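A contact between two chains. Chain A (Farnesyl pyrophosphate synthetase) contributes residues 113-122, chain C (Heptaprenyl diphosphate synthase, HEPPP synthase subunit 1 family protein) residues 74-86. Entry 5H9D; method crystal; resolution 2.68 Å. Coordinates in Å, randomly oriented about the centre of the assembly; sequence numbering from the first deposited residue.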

# COMPACT_ATOMS: atom_id res chain seq x y z
N LEU A 113 3.59 -5.97 6.82
CA LEU A 113 3.41 -4.57 7.20
C LEU A 113 2.00 -4.10 6.96
O LEU A 113 1.43 -3.34 7.75
CB LEU A 113 4.42 -3.66 6.43
CG LEU A 113 5.89 -3.86 6.85
CD1 LEU A 113 6.85 -3.03 6.06
CD2 LEU A 113 6.00 -3.50 8.31
N LEU A 114 1.44 -4.57 5.86
CA LEU A 114 0.09 -4.20 5.48
C LEU A 114 -0.93 -4.85 6.41
O LEU A 114 -1.88 -4.21 6.83
CB LEU A 114 -0.13 -4.67 4.06
CG LEU A 114 -1.07 -3.89 3.18
CD1 LEU A 114 -0.40 -2.57 2.85
CD2 LEU A 114 -1.35 -4.74 1.92
N ALA A 115 -0.74 -6.13 6.73
CA ALA A 115 -1.68 -6.83 7.60
C ALA A 115 -1.74 -6.16 8.97
O ALA A 115 -2.83 -6.04 9.56
CB ALA A 115 -1.28 -8.31 7.77
N LEU A 116 -0.57 -5.73 9.46
CA LEU A 116 -0.48 -5.06 10.75
C LEU A 116 -1.25 -3.75 10.68
O LEU A 116 -1.90 -3.34 11.64
CB LEU A 116 0.98 -4.77 11.10
CG LEU A 116 1.95 -5.89 11.48
CD1 LEU A 116 3.39 -5.31 11.64
CD2 LEU A 116 1.42 -6.60 12.75
N GLY A 117 -1.16 -3.07 9.54
CA GLY A 117 -1.87 -1.82 9.37
C GLY A 117 -3.36 -2.04 9.55
O GLY A 117 -4.03 -1.21 10.18
N LEU A 118 -3.88 -3.15 9.02
CA LEU A 118 -5.31 -3.48 9.17
C LEU A 118 -5.65 -3.80 10.62
O LEU A 118 -6.73 -3.45 11.10
CB LEU A 118 -5.70 -4.66 8.29
CG LEU A 118 -5.73 -4.43 6.78
CD1 LEU A 118 -6.78 -5.38 6.20
CD2 LEU A 118 -6.04 -2.95 6.42
N GLU A 119 -4.75 -4.48 11.31
CA GLU A 119 -4.97 -4.80 12.70
C GLU A 119 -5.12 -3.50 13.46
O GLU A 119 -6.02 -3.35 14.28
CB GLU A 119 -3.78 -5.52 13.32
CG GLU A 119 -3.70 -7.01 13.14
CD GLU A 119 -2.59 -7.59 14.04
OE1 GLU A 119 -2.22 -8.77 13.85
OE2 GLU A 119 -2.11 -6.83 14.94
N HIS A 120 -4.23 -2.55 13.18
CA HIS A 120 -4.25 -1.28 13.87
C HIS A 120 -5.39 -0.32 13.54
O HIS A 120 -5.73 0.54 14.35
CB HIS A 120 -2.89 -0.60 13.73
CG HIS A 120 -1.81 -1.23 14.55
ND1 HIS A 120 -1.25 -0.62 15.66
CD2 HIS A 120 -1.21 -2.44 14.45
CE1 HIS A 120 -0.36 -1.42 16.20
NE2 HIS A 120 -0.32 -2.54 15.49
N LEU A 121 -6.01 -0.47 12.39
CA LEU A 121 -7.13 0.39 12.02
C LEU A 121 -8.41 -0.05 12.73
O LEU A 121 -9.37 0.71 12.76
CB LEU A 121 -7.36 0.36 10.52
CG LEU A 121 -6.40 1.22 9.72
CD1 LEU A 121 -6.53 0.94 8.22
CD2 LEU A 121 -6.70 2.67 10.04
N MET A 122 -8.41 -1.27 13.27
CA MET A 122 -9.60 -1.79 13.97
C MET A 122 -9.77 -1.10 15.32
O MET A 122 -10.58 -1.53 16.15
CB MET A 122 -9.52 -3.31 14.19
CG MET A 122 -8.85 -3.73 15.52
CE MET A 122 -10.49 -5.83 16.29
N GLY C 74 -1.48 -8.19 -7.46
CA GLY C 74 -1.68 -8.94 -6.24
C GLY C 74 -2.10 -8.07 -5.10
O GLY C 74 -2.86 -8.50 -4.24
N ASP C 75 -1.62 -6.83 -5.09
CA ASP C 75 -1.94 -5.89 -4.04
C ASP C 75 -3.30 -5.19 -4.22
O ASP C 75 -3.93 -4.76 -3.25
CB ASP C 75 -0.83 -4.86 -3.93
CG ASP C 75 0.40 -5.41 -3.20
OD1 ASP C 75 0.25 -5.90 -2.05
OD2 ASP C 75 1.50 -5.36 -3.79
N LEU C 76 -3.74 -5.08 -5.47
CA LEU C 76 -5.05 -4.48 -5.73
C LEU C 76 -6.10 -5.46 -5.20
O LEU C 76 -7.05 -5.07 -4.53
CB LEU C 76 -5.26 -4.29 -7.24
CG LEU C 76 -6.66 -3.84 -7.65
CD1 LEU C 76 -6.90 -2.45 -7.22
CD2 LEU C 76 -6.80 -3.97 -9.13
N ILE C 77 -5.90 -6.73 -5.52
CA ILE C 77 -6.79 -7.79 -5.10
C ILE C 77 -6.81 -7.81 -3.57
O ILE C 77 -7.82 -8.10 -2.91
CB ILE C 77 -6.31 -9.13 -5.67
CG1 ILE C 77 -6.26 -9.01 -7.20
CG2 ILE C 77 -7.25 -10.26 -5.26
CD1 ILE C 77 -5.76 -10.25 -7.93
N SER C 78 -5.67 -7.45 -3.01
CA SER C 78 -5.54 -7.43 -1.57
C SER C 78 -6.30 -6.26 -1.00
O SER C 78 -7.00 -6.39 -0.00
CB SER C 78 -4.07 -7.37 -1.20
OG SER C 78 -3.94 -7.51 0.19
N ALA C 79 -6.17 -5.10 -1.64
CA ALA C 79 -6.88 -3.91 -1.17
C ALA C 79 -8.37 -4.20 -1.37
O ALA C 79 -9.21 -3.80 -0.57
CB ALA C 79 -6.45 -2.68 -1.96
N HIS C 80 -8.68 -4.93 -2.44
CA HIS C 80 -10.05 -5.27 -2.70
C HIS C 80 -10.61 -6.02 -1.49
O HIS C 80 -11.71 -5.74 -1.04
CB HIS C 80 -10.17 -6.13 -3.96
CG HIS C 80 -11.58 -6.54 -4.25
ND1 HIS C 80 -12.67 -5.95 -3.65
CD2 HIS C 80 -12.08 -7.50 -5.08
CE1 HIS C 80 -13.78 -6.52 -4.08
NE2 HIS C 80 -13.45 -7.46 -4.95
N PHE C 81 -9.83 -6.96 -0.97
CA PHE C 81 -10.21 -7.75 0.20
C PHE C 81 -10.69 -6.92 1.38
O PHE C 81 -11.55 -7.37 2.14
CB PHE C 81 -9.02 -8.61 0.65
CG PHE C 81 -9.16 -9.18 2.06
CD1 PHE C 81 -9.77 -10.42 2.28
CD2 PHE C 81 -8.62 -8.51 3.16
CE1 PHE C 81 -9.84 -10.97 3.55
CE2 PHE C 81 -8.69 -9.05 4.43
CZ PHE C 81 -9.30 -10.30 4.62
N TYR C 82 -10.13 -5.72 1.56
CA TYR C 82 -10.50 -4.89 2.70
C TYR C 82 -11.76 -4.04 2.49
O TYR C 82 -12.52 -3.80 3.43
CB TYR C 82 -9.26 -4.05 3.12
CG TYR C 82 -9.43 -2.99 4.21
CD1 TYR C 82 -10.31 -3.16 5.30
CD2 TYR C 82 -8.64 -1.84 4.20
CE1 TYR C 82 -10.38 -2.21 6.33
CE2 TYR C 82 -8.70 -0.90 5.22
CZ TYR C 82 -9.55 -1.08 6.28
OH TYR C 82 -9.54 -0.12 7.27
N THR C 83 -11.99 -3.59 1.26
CA THR C 83 -13.20 -2.83 1.00
C THR C 83 -14.32 -3.78 1.37
O THR C 83 -15.38 -3.37 1.83
CB THR C 83 -13.32 -2.47 -0.48
OG1 THR C 83 -12.96 -3.61 -1.27
CG2 THR C 83 -12.43 -1.30 -0.82
N LEU C 84 -14.03 -5.06 1.16
CA LEU C 84 -14.90 -6.20 1.43
C LEU C 84 -15.02 -6.42 2.95
O LEU C 84 -16.11 -6.65 3.45
CB LEU C 84 -14.33 -7.44 0.77
CG LEU C 84 -15.17 -8.23 -0.25
CD1 LEU C 84 -15.92 -7.29 -1.19
CD2 LEU C 84 -14.22 -9.16 -1.02
N LEU C 85 -13.91 -6.38 3.68
CA LEU C 85 -14.04 -6.54 5.13
C LEU C 85 -14.89 -5.34 5.57
O LEU C 85 -15.65 -5.42 6.53
CB LEU C 85 -12.69 -6.47 5.85
CG LEU C 85 -11.62 -7.55 5.71
CD1 LEU C 85 -10.57 -7.26 6.76
CD2 LEU C 85 -12.17 -8.97 5.89
N ALA C 86 -14.72 -4.23 4.85
CA ALA C 86 -15.43 -2.99 5.14
C ALA C 86 -16.96 -3.12 5.07
O ALA C 86 -17.65 -2.61 5.95
CB ALA C 86 -14.96 -1.89 4.19

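Chain C 74-86 is helical throughout, and the chain A stretch is helical for nearly all its length. The two helices run in nearly the same direction, with 14° between their N-to-C axes. The axes come no closer than 12.2 Å. Even the backbones at Leu A118 and Tyr C82 stay well apart, 8.4 Å from CA to CA. Side chains therefore have to bridge the gap. In chain A, Leu A114, Leu A118 and Leu A121 point toward chain C, spaced about one helical turn apart, so they line one side of the helix.

Leu A118 and Tyr C82 form the centre of the contact. Leu A118 CD2 lies over one face of the tyrosine ring, 3.8 Å from its centroid and 21° off the ring normal. This is a CH-pi arrangement. The other methyl, Leu A118 CD1, approaches Leu C85 CD1 at 4.3 Å. Leu A121 also packs against the tyrosine, with its CD1 4.1 Å from Tyr C82 CZ and 3.3 Å from Tyr C82 OH. That hydroxyl is hydrogen-bonded elsewhere in the structure.

Packing is looser one turn earlier. Leu A114 CD2 is 4.2 Å from Ser C78 OG and 4.4 Å from Asp C75 OD1. A methyl group offers these oxygens no hydrogen bond. No hydrogen bond crosses between the stretches. The contact is mainly apolar, and 245 Å² is buried between them, both sides summed.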